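Local structure of AvrRpt2 (Erwinia amylovora, 6HQZ) at residues 3-8 against 85-90; 78-83 against 115-120; 93-98 against 130-135. The protein probably acts as a papain-like cysteine protease of the C70 family, a type III secreted effector of the fire blight pathogen. All blocks are in the same frame, centred on the assembly; numbering follows the deposited sequence. Where two conformers were deposited one is given.

How the contacts relate
The three contacts lie in the papain-like protease part of the longer effector. Contact 3 is the buried one, its centre about 8 Å from that of the chain, whereas contacts 1 and 2 are partly buried, with centres about 14 and 15 Å away. Helix 80-90 serves both outer contacts: its start faces the hairpin end in contact 2, and its last turns meet the N-terminal segment and the dimer partner in contact 1. Contacts 2 and 3 share the sheet, where Ile119 N lies 2.9 Å from Met132 O. No hydrogen bond crosses any of them; an aromatic face meets cysteine in contact 1 and methionine in contact 3, while contact 2 is purely aliphatic at its centre.

Contact 1 (3-8 against 85-90); sequences FRLNHV and NLLCRH
One face of the Phe3 ring rests on Cys88, whose CB stands 3.9 Å from the ring centroid and 16° off its normal, a CH-pi contact displaced toward the CE1-CZ rim. The sulfur comes in at more of a slant, a sulfur-aromatic contact with SG 4.5 Å from the same centroid and 36° off the normal. Farther round the rim, CE2 comes 3.5 Å from Cys88 N and 3.8 Å from Leu87 CB. Phe3 carries CG anti to its backbone N (chi1 175°), which swings the ring across to helix 80-90. Leu5 adds a looser touch, its CD1 4.2 Å from Leu87 CD2. The N-terminal segment is held along strand 104-113 of the papain-like domain by backbone hydrogen bonds of Phe3 to Ile112 and of Leu5 to Thr110, and Cys88 forms an interchain disulfide with Cys88 of the second subunit. One turn away, Asn85 OD1 is gripped side-on by Arg89, at 2.6 Å from NE and 3.0 Å from NH2; NH2 lies in the carbonyl plane on a lone pair, NE above that plane. The amide dipole's negative end may ease the closeness of this guanidinium to Arg89 of the second subunit.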
loop_
_atom_site.group_PDB
_atom_site.type_symbol
_atom_site.label_atom_id
_atom_site.label_comp_id
_atom_site.label_asym_id
_atom_site.label_seq_id
_atom_site.Cartn_x
_atom_site.Cartn_y
_atom_site.Cartn_z
ATOM N N PHE A 3 6.332 -0.042 -4.077
ATOM C CA PHE A 3 5.051 -0.512 -4.490
ATOM C C PHE A 3 4.802 0.054 -5.868
ATOM O O PHE A 3 5.006 1.222 -6.093
ATOM C CB PHE A 3 3.964 -0.079 -3.510
ATOM C CG PHE A 3 2.612 -0.437 -3.960
ATOM C CD1 PHE A 3 2.086 -1.669 -3.636
ATOM C CD2 PHE A 3 1.883 0.405 -4.810
ATOM C CE1 PHE A 3 0.824 -2.028 -4.087
ATOM C CE2 PHE A 3 0.618 0.042 -5.253
ATOM C CZ PHE A 3 0.098 -1.181 -4.901
ATOM N N ARG A 4 4.372 -0.783 -6.804
ATOM C CA ARG A 4 4.137 -0.299 -8.188
ATOM C C ARG A 4 2.870 -0.902 -8.656
ATOM O O ARG A 4 2.701 -2.102 -8.548
ATOM C CB ARG A 4 5.280 -0.650 -9.139
ATOM C CG ARG A 4 6.618 -0.136 -8.654
ATOM C CD ARG A 4 7.783 -0.543 -9.504
ATOM N NE ARG A 4 9.058 -0.358 -8.780
ATOM C CZ ARG A 4 10.270 -0.458 -9.333
ATOM N NH1 ARG A 4 10.417 -0.805 -10.613
ATOM N NH2 ARG A 4 11.362 -0.254 -8.596
ATOM N N LEU A 5 1.973 -0.081 -9.173
ATOM C CA LEU A 5 0.874 -0.554 -9.984
ATOM C C LEU A 5 1.397 -0.734 -11.436
ATOM O O LEU A 5 2.063 0.185 -12.016
ATOM C CB LEU A 5 -0.274 0.464 -10.021
ATOM C CG LEU A 5 -0.851 0.950 -8.697
ATOM C CD1 LEU A 5 -1.542 2.285 -8.947
ATOM C CD2 LEU A 5 -1.759 -0.120 -8.117
ATOM N N ASN A 6 1.023 -1.857 -12.016
ATOM C CA ASN A 6 1.567 -2.346 -13.275
ATOM C C ASN A 6 0.665 -2.246 -14.491
ATOM O O ASN A 6 1.162 -2.414 -15.605
ATOM C CB ASN A 6 2.015 -3.797 -13.060
ATOM C CG ASN A 6 3.222 -3.855 -12.166
ATOM O OD1 ASN A 6 4.305 -3.463 -12.586
ATOM N ND2 ASN A 6 3.035 -4.224 -10.902
ATOM N N HIS A 7 -0.639 -2.031 -14.330
ATOM C CA HIS A 7 -1.357 -1.581 -15.510
ATOM C C HIS A 7 -2.380 -0.494 -15.339
ATOM O O HIS A 7 -3.589 -0.665 -15.404
ATOM C CB HIS A 7 -1.853 -2.655 -16.478
ATOM C CG HIS A 7 -1.971 -2.120 -17.888
ATOM N ND1 HIS A 7 -0.864 -1.730 -18.625
ATOM C CD2 HIS A 7 -3.051 -1.822 -18.656
ATOM C CE1 HIS A 7 -1.257 -1.253 -19.795
ATOM N NE2 HIS A 7 -2.577 -1.294 -19.839
ATOM N N VAL A 8 -1.801 0.669 -15.207
ATOM C CA VAL A 8 -2.478 1.891 -15.518
ATOM C C VAL A 8 -2.298 2.171 -17.028
ATOM O O VAL A 8 -1.193 2.202 -17.520
ATOM C CB VAL A 8 -1.934 2.990 -14.616
ATOM C CG1 VAL A 8 -2.740 4.238 -14.847
ATOM C CG2 VAL A 8 -2.093 2.516 -13.168
ATOM N N ASN A 85 2.120 3.340 0.102
ATOM C CA ASN A 85 0.937 3.050 0.865
ATOM C C ASN A 85 -0.280 3.702 0.179
ATOM O O ASN A 85 -1.286 3.046 -0.008
ATOM C CB ASN A 85 1.170 3.564 2.283
ATOM C CG ASN A 85 -0.009 3.387 3.201
ATOM O OD1 ASN A 85 -0.831 2.463 3.064
ATOM N ND2 ASN A 85 -0.055 4.256 4.226
ATOM N N LEU A 86 -0.171 4.984 -0.203
ATOM C CA LEU A 86 -1.278 5.700 -0.844
ATOM C C LEU A 86 -1.744 5.056 -2.151
ATOM O O LEU A 86 -2.947 4.895 -2.370
ATOM C CB LEU A 86 -0.922 7.181 -1.085
ATOM C CG LEU A 86 -0.972 8.029 0.206
ATOM C CD1 LEU A 86 -0.399 9.432 -0.006
ATOM C CD2 LEU A 86 -2.396 8.137 0.751
ATOM N N LEU A 87 -0.795 4.690 -3.004
ATOM C CA LEU A 87 -1.113 3.980 -4.278
ATOM C C LEU A 87 -1.760 2.605 -4.065
ATOM O O LEU A 87 -2.681 2.182 -4.778
ATOM C CB LEU A 87 0.182 3.799 -5.064
ATOM C CG LEU A 87 0.814 5.057 -5.638
ATOM C CD1 LEU A 87 2.265 4.856 -6.000
ATOM C CD2 LEU A 87 0.010 5.514 -6.815
ATOM N N CYS A 88 -1.278 1.924 -3.051
ATOM C CA CYS A 88 -1.849 0.626 -2.618
ATOM C C CYS A 88 -3.327 0.741 -2.182
ATOM O O CYS A 88 -4.135 -0.110 -2.529
ATOM C CB CYS A 88 -0.989 0.062 -1.494
ATOM S SG CYS A 88 -1.458 -1.603 -0.953
ATOM N N ARG A 89 -3.703 1.850 -1.526
ATOM C CA ARG A 89 -5.085 2.035 -1.080
ATOM C C ARG A 89 -6.014 2.514 -2.144
ATOM O O ARG A 89 -7.138 2.038 -2.247
ATOM C CB ARG A 89 -5.156 3.027 0.057
ATOM C CG ARG A 89 -4.515 2.513 1.304
ATOM C CD ARG A 89 -4.236 3.654 2.244
ATOM N NE ARG A 89 -3.322 3.182 3.266
ATOM C CZ ARG A 89 -3.547 3.220 4.564
ATOM N NH1 ARG A 89 -4.677 3.738 5.049
ATOM N NH2 ARG A 89 -2.628 2.725 5.395
ATOM N N HIS A 90 -5.533 3.493 -2.938
ATOM C CA HIS A 90 -6.383 4.324 -3.773
ATOM C C HIS A 90 -6.196 4.133 -5.259
ATOM O O HIS A 90 -7.064 4.524 -6.019
ATOM C CB HIS A 90 -6.090 5.795 -3.439
ATOM C CG HIS A 90 -6.294 6.087 -1.988
ATOM N ND1 HIS A 90 -5.285 6.548 -1.169
ATOM C CD2 HIS A 90 -7.373 5.888 -1.198
ATOM C CE1 HIS A 90 -5.758 6.673 0.060
ATOM N NE2 HIS A 90 -7.022 6.286 0.067
#

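Contact 2 (78-83 against 115-120); sequences FSANEL and PNDAII
Ser79 OG accepts a hydrogen bond from Glu82 N at 2.9 Å, with an angle of 154° at the hydrogen, an N-cap that fixes the start of helix 80-90 and with it the two residues, Ala80 and Leu83, that meet segment 115-120. The main chain adds a second tie, Leu83 N to Ser79 O at 3.0 Å. Leu83 then sends CD1 toward Ile119, touching CG2 at 4.0 Å, while its other methyl, CD2, sits 3.7 Å above the plane of the Phe78 ring. Ile119 has its CG1 branch between backbone N and carbonyl carbon (chi1 61°), which leaves CG2, beside the backbone N, as the branch that meets Leu83. Leu134 packs on Leu83, Phe137 on Ile119, and Ile112 on both. Further out, Ala80 CB is 4.3 Å from Asp117 OD1. Asp117 has a left-handed backbone and, with Ala118, forms a G1 beta bulge opposite Asp113, where strands 104-113 and 118-123 join in a hairpin. Helix start and hairpin thus meet through apolar packing, with no hydrogen bond between the two segments, though the carboxylate beside the first turn may gain slightly from the positive helix end.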
loop_
_atom_site.group_PDB
_atom_site.type_symbol
_atom_site.label_atom_id
_atom_site.label_comp_id
_atom_site.label_asym_id
_atom_site.label_seq_id
_atom_site.Cartn_x
_atom_site.Cartn_y
_atom_site.Cartn_z
ATOM N N PHE A 78 6.575 13.835 1.347
ATOM C CA PHE A 78 6.210 12.431 1.383
ATOM C C PHE A 78 7.450 11.565 1.379
ATOM O O PHE A 78 8.451 11.859 0.698
ATOM C CB PHE A 78 5.370 12.025 0.148
ATOM C CG PHE A 78 3.978 12.542 0.152
ATOM C CD1 PHE A 78 3.021 11.944 0.887
ATOM C CD2 PHE A 78 3.627 13.644 -0.613
ATOM C CE1 PHE A 78 1.738 12.433 0.920
ATOM C CE2 PHE A 78 2.358 14.145 -0.595
ATOM C CZ PHE A 78 1.404 13.517 0.120
ATOM N N SER A 79 7.342 10.422 2.048
ATOM C CA SER A 79 8.337 9.378 1.906
ATOM C C SER A 79 7.951 8.445 0.758
ATOM O O SER A 79 6.761 8.328 0.366
ATOM C CB SER A 79 8.458 8.592 3.196
ATOM O OG SER A 79 7.215 7.988 3.488
ATOM N N ALA A 80 8.968 7.765 0.234
ATOM C CA ALA A 80 8.763 6.628 -0.684
ATOM C C ALA A 80 7.732 5.656 -0.133
ATOM O O ALA A 80 6.787 5.305 -0.855
ATOM C CB ALA A 80 10.090 5.906 -0.978
ATOM N N ASN A 81 7.876 5.233 1.123
ATOM C CA ASN A 81 6.903 4.290 1.684
ATOM C C ASN A 81 5.491 4.879 1.742
ATOM O O ASN A 81 4.521 4.193 1.444
ATOM C CB ASN A 81 7.292 3.821 3.089
ATOM C CG ASN A 81 8.468 2.878 3.089
ATOM O OD1 ASN A 81 8.783 2.234 2.091
ATOM N ND2 ASN A 81 9.134 2.806 4.202
ATOM N N GLU A 82 5.366 6.140 2.152
ATOM C CA GLU A 82 4.020 6.703 2.265
ATOM C C GLU A 82 3.318 6.840 0.932
ATOM O O GLU A 82 2.146 6.523 0.824
ATOM C CB GLU A 82 3.982 8.048 3.006
ATOM C CG GLU A 82 2.557 8.554 3.241
ATOM C CD GLU A 82 1.511 7.532 3.787
ATOM O OE1 GLU A 82 1.787 6.562 4.620
ATOM O OE2 GLU A 82 0.335 7.767 3.434
ATOM N N LEU A 83 4.009 7.322 -0.082
ATOM C CA LEU A 83 3.394 7.290 -1.435
ATOM C C LEU A 83 2.946 5.865 -1.885
ATOM O O LEU A 83 1.897 5.686 -2.495
ATOM C CB LEU A 83 4.323 7.879 -2.462
ATOM C CG LEU A 83 4.456 9.415 -2.303
ATOM C CD1 LEU A 83 5.574 9.921 -3.225
ATOM C CD2 LEU A 83 3.137 10.124 -2.560
ATOM N N PRO A 115 14.766 1.721 -4.629
ATOM C CA PRO A 115 16.243 1.758 -4.726
ATOM C C PRO A 115 16.823 3.078 -5.232
ATOM O O PRO A 115 17.891 3.469 -4.783
ATOM C CB PRO A 115 16.565 0.634 -5.734
ATOM C CG PRO A 115 15.448 -0.344 -5.577
ATOM C CD PRO A 115 14.226 0.461 -5.194
ATOM N N ASN A 116 16.133 3.717 -6.181
ATOM C CA ASN A 116 16.576 4.958 -6.785
ATOM C C ASN A 116 15.850 6.177 -6.222
ATOM O O ASN A 116 16.052 7.257 -6.724
ATOM C CB ASN A 116 16.361 4.879 -8.308
ATOM C CG ASN A 116 17.324 3.926 -8.972
ATOM O OD1 ASN A 116 18.542 4.018 -8.734
ATOM N ND2 ASN A 116 16.812 3.010 -9.809
ATOM N N ASP A 117 15.015 6.010 -5.194
ATOM C CA ASP A 117 14.297 7.118 -4.543
ATOM C C ASP A 117 13.593 8.041 -5.564
ATOM O O ASP A 117 13.836 9.260 -5.636
ATOM C CB ASP A 117 15.253 7.878 -3.606
ATOM C CG ASP A 117 14.536 8.746 -2.621
ATOM O OD1 ASP A 117 13.530 8.319 -1.991
ATOM O OD2 ASP A 117 14.985 9.892 -2.453
ATOM N N ALA A 118 12.709 7.412 -6.336
ATOM C CA ALA A 118 12.011 8.059 -7.450
ATOM C C ALA A 118 10.563 7.601 -7.541
ATOM O O ALA A 118 10.206 6.503 -7.121
ATOM C CB ALA A 118 12.738 7.752 -8.757
ATOM N N ILE A 119 9.728 8.457 -8.129
ATOM C CA ILE A 119 8.351 8.135 -8.399
ATOM C C ILE A 119 8.239 7.739 -9.843
ATOM O O ILE A 119 9.033 8.161 -10.660
ATOM C CB ILE A 119 7.400 9.292 -8.128
ATOM C CG1 ILE A 119 7.718 10.511 -9.020
ATOM C CG2 ILE A 119 7.557 9.683 -6.664
ATOM C CD1 ILE A 119 6.490 11.373 -9.194
ATOM N N ILE A 120 7.226 6.924 -10.124
ATOM C CA ILE A 120 6.980 6.437 -11.441
ATOM C C ILE A 120 5.640 7.021 -11.876
ATOM O O ILE A 120 4.662 6.898 -11.176
ATOM C CB ILE A 120 6.873 4.891 -11.488
ATOM C CG1 ILE A 120 8.103 4.264 -10.787
ATOM C CG2 ILE A 120 6.770 4.446 -12.894
ATOM C CD1 ILE A 120 8.025 2.776 -10.601
#

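Contact 3 (93-98 against 130-135)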
loop_
_atom_site.group_PDB
_atom_site.type_symbol
_atom_site.label_atom_id
_atom_site.label_comp_id
_atom_site.label_asym_id
_atom_site.label_seq_id
_atom_site.Cartn_x
_atom_site.Cartn_y
_atom_site.Cartn_z
ATOM N N ILE A 93 -2.908 8.000 -8.884
ATOM C CA ILE A 93 -3.173 9.306 -8.277
ATOM C C ILE A 93 -2.684 10.407 -9.251
ATOM O O ILE A 93 -1.520 10.434 -9.667
ATOM C CB ILE A 93 -2.400 9.466 -6.967
ATOM C CG1 ILE A 93 -2.868 8.493 -5.932
ATOM C CG2 ILE A 93 -2.538 10.895 -6.420
ATOM C CD1 ILE A 93 -1.885 8.292 -4.798
ATOM N N MET A 94 -3.605 11.274 -9.624
ATOM C CA MET A 94 -3.225 12.388 -10.499
ATOM C C MET A 94 -2.804 13.596 -9.673
ATOM O O MET A 94 -3.541 14.029 -8.764
ATOM C CB MET A 94 -4.292 12.775 -11.491
ATOM C CG MET A 94 -5.628 13.148 -11.017
ATOM S SD MET A 94 -6.739 13.401 -12.451
ATOM C CE MET A 94 -7.669 14.775 -11.815
ATOM N N PHE A 95 -1.636 14.112 -10.035
ATOM C CA PHE A 95 -0.983 15.196 -9.299
ATOM C C PHE A 95 -0.626 16.368 -10.198
ATOM O O PHE A 95 -0.199 16.245 -11.370
ATOM C CB PHE A 95 0.263 14.709 -8.523
ATOM C CG PHE A 95 1.414 14.291 -9.359
ATOM C CD1 PHE A 95 1.452 13.009 -9.855
ATOM C CD2 PHE A 95 2.494 15.106 -9.578
ATOM C CE1 PHE A 95 2.532 12.552 -10.576
ATOM C CE2 PHE A 95 3.601 14.646 -10.273
ATOM C CZ PHE A 95 3.607 13.384 -10.797
ATOM N N GLY A 96 -0.779 17.534 -9.573
ATOM C CA GLY A 96 -0.408 18.821 -10.144
ATOM C C GLY A 96 0.965 19.180 -9.692
ATOM O O GLY A 96 1.249 19.075 -8.506
ATOM N N TRP A 97 1.812 19.657 -10.614
ATOM C CA TRP A 97 3.187 20.029 -10.264
ATOM C C TRP A 97 3.748 21.066 -11.161
ATOM O O TRP A 97 3.272 21.274 -12.264
ATOM C CB TRP A 97 4.107 18.808 -10.256
ATOM C CG TRP A 97 4.287 18.137 -11.570
ATOM C CD1 TRP A 97 3.389 17.353 -12.250
ATOM C CD2 TRP A 97 5.507 18.116 -12.355
ATOM N NE1 TRP A 97 3.978 16.861 -13.388
ATOM C CE2 TRP A 97 5.278 17.260 -13.445
ATOM C CE3 TRP A 97 6.775 18.661 -12.183
ATOM C CZ2 TRP A 97 6.228 17.014 -14.387
ATOM C CZ3 TRP A 97 7.768 18.370 -13.118
ATOM C CH2 TRP A 97 7.474 17.577 -14.223
ATOM N N GLN A 98 4.747 21.780 -10.669
ATOM C CA GLN A 98 5.276 22.893 -11.380
ATOM C C GLN A 98 6.653 22.545 -11.966
ATOM O O GLN A 98 7.553 22.118 -11.232
ATOM C CB GLN A 98 5.330 24.151 -10.501
ATOM C CG GLN A 98 5.693 25.417 -11.257
ATOM C CD GLN A 98 5.732 26.669 -10.392
ATOM O OE1 GLN A 98 5.995 26.592 -9.209
ATOM N NE2 GLN A 98 5.435 27.811 -10.992
ATOM N N LEU A 130 7.585 7.166 -16.943
ATOM C CA LEU A 130 8.737 8.006 -16.600
ATOM C C LEU A 130 9.005 7.888 -15.075
ATOM O O LEU A 130 8.147 7.459 -14.277
ATOM C CB LEU A 130 8.486 9.453 -16.913
ATOM C CG LEU A 130 8.047 9.871 -18.340
ATOM C CD1 LEU A 130 7.953 11.418 -18.441
ATOM C CD2 LEU A 130 8.901 9.227 -19.415
ATOM N N THR A 131 10.199 8.281 -14.677
ATOM C CA THR A 131 10.417 8.515 -13.246
ATOM C C THR A 131 11.003 9.899 -13.050
ATOM O O THR A 131 11.669 10.391 -13.916
ATOM C CB THR A 131 11.387 7.496 -12.590
ATOM O OG1 THR A 131 12.760 7.748 -12.950
ATOM C CG2 THR A 131 11.029 6.075 -12.976
ATOM N N MET A 132 10.816 10.430 -11.862
ATOM C CA MET A 132 11.557 11.576 -11.403
ATOM C C MET A 132 11.994 11.362 -9.973
ATOM O O MET A 132 11.328 10.638 -9.237
ATOM C CB MET A 132 10.734 12.901 -11.517
ATOM C CG MET A 132 9.763 13.253 -10.456
ATOM S SD MET A 132 8.882 14.851 -10.400
ATOM C CE MET A 132 7.797 14.682 -11.809
ATOM N N PRO A 133 13.025 12.091 -9.538
ATOM C CA PRO A 133 13.398 11.915 -8.162
ATOM C C PRO A 133 12.284 12.283 -7.200
ATOM O O PRO A 133 11.537 13.270 -7.397
ATOM C CB PRO A 133 14.572 12.883 -7.976
ATOM C CG PRO A 133 15.095 13.086 -9.364
ATOM C CD PRO A 133 13.874 13.078 -10.205
ATOM N N LEU A 134 12.206 11.547 -6.111
ATOM C CA LEU A 134 11.281 11.868 -5.054
ATOM C C LEU A 134 11.494 13.264 -4.550
ATOM O O LEU A 134 10.503 13.962 -4.245
ATOM C CB LEU A 134 11.440 10.860 -3.917
ATOM C CG LEU A 134 10.540 11.054 -2.739
ATOM C CD1 LEU A 134 9.085 11.154 -3.195
ATOM C CD2 LEU A 134 10.747 9.925 -1.721
ATOM N N ASP A 135 12.774 13.701 -4.426
ATOM C CA ASP A 135 13.051 15.074 -3.963
ATOM C C ASP A 135 12.338 16.081 -4.890
ATOM O O ASP A 135 11.810 17.079 -4.424
ATOM C CB ASP A 135 14.563 15.385 -3.877
ATOM C CG ASP A 135 14.872 16.844 -3.415
ATOM O OD1 ASP A 135 14.862 17.161 -2.202
ATOM O OD2 ASP A 135 15.170 17.682 -4.288
#
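A Met-aromatic contact on one face of the antiparallel sheet joins strand 93-98 to the outermost strand 130-133, two strands that are not neighbours. Strands 104-113 and 118-123 run between them, and even the nearest alpha carbons, Trp97 CA and Met132 CA, are 12.0 Å apart, leaving long side chains to span the distance. Met132 and Trp97 extend from opposite directions and meet at the Met132 methyl. CE stands over the six-membered ring of Trp97, 3.7 Å from the centroid and 9° off the normal, with CH2 of that ring 3.8 Å from CE. The sulfur is above the same face but farther away, SD lying 4.8 Å from the centroid, so the methyl makes the close CH-pi contact and the sulfur a more distant one. A bend at chi3 of 69° ends an otherwise extended Met132 chain and directs CE onto the indole. Phe95, two residues before Trp97 and thus on the same side of the strand, comes to the same methyl with its rim: CE2 is 4.5 Å from Met132 CE, which lies near the ring plane. One methyl is therefore met by an indole face and a phenyl edge. Trp97 NE1 bonds to Ser107 OG, which satisfies the indole N-H and probably helps to set the ring's rotation. Around this cluster, Phe137 of helix 134-140 packs edge-to-face with Phe95, and Ile119 and Phe121 of strand 118-123 flank Met132, while Met94, alternating to the other side of strand 93-98, packs on helix 19-27.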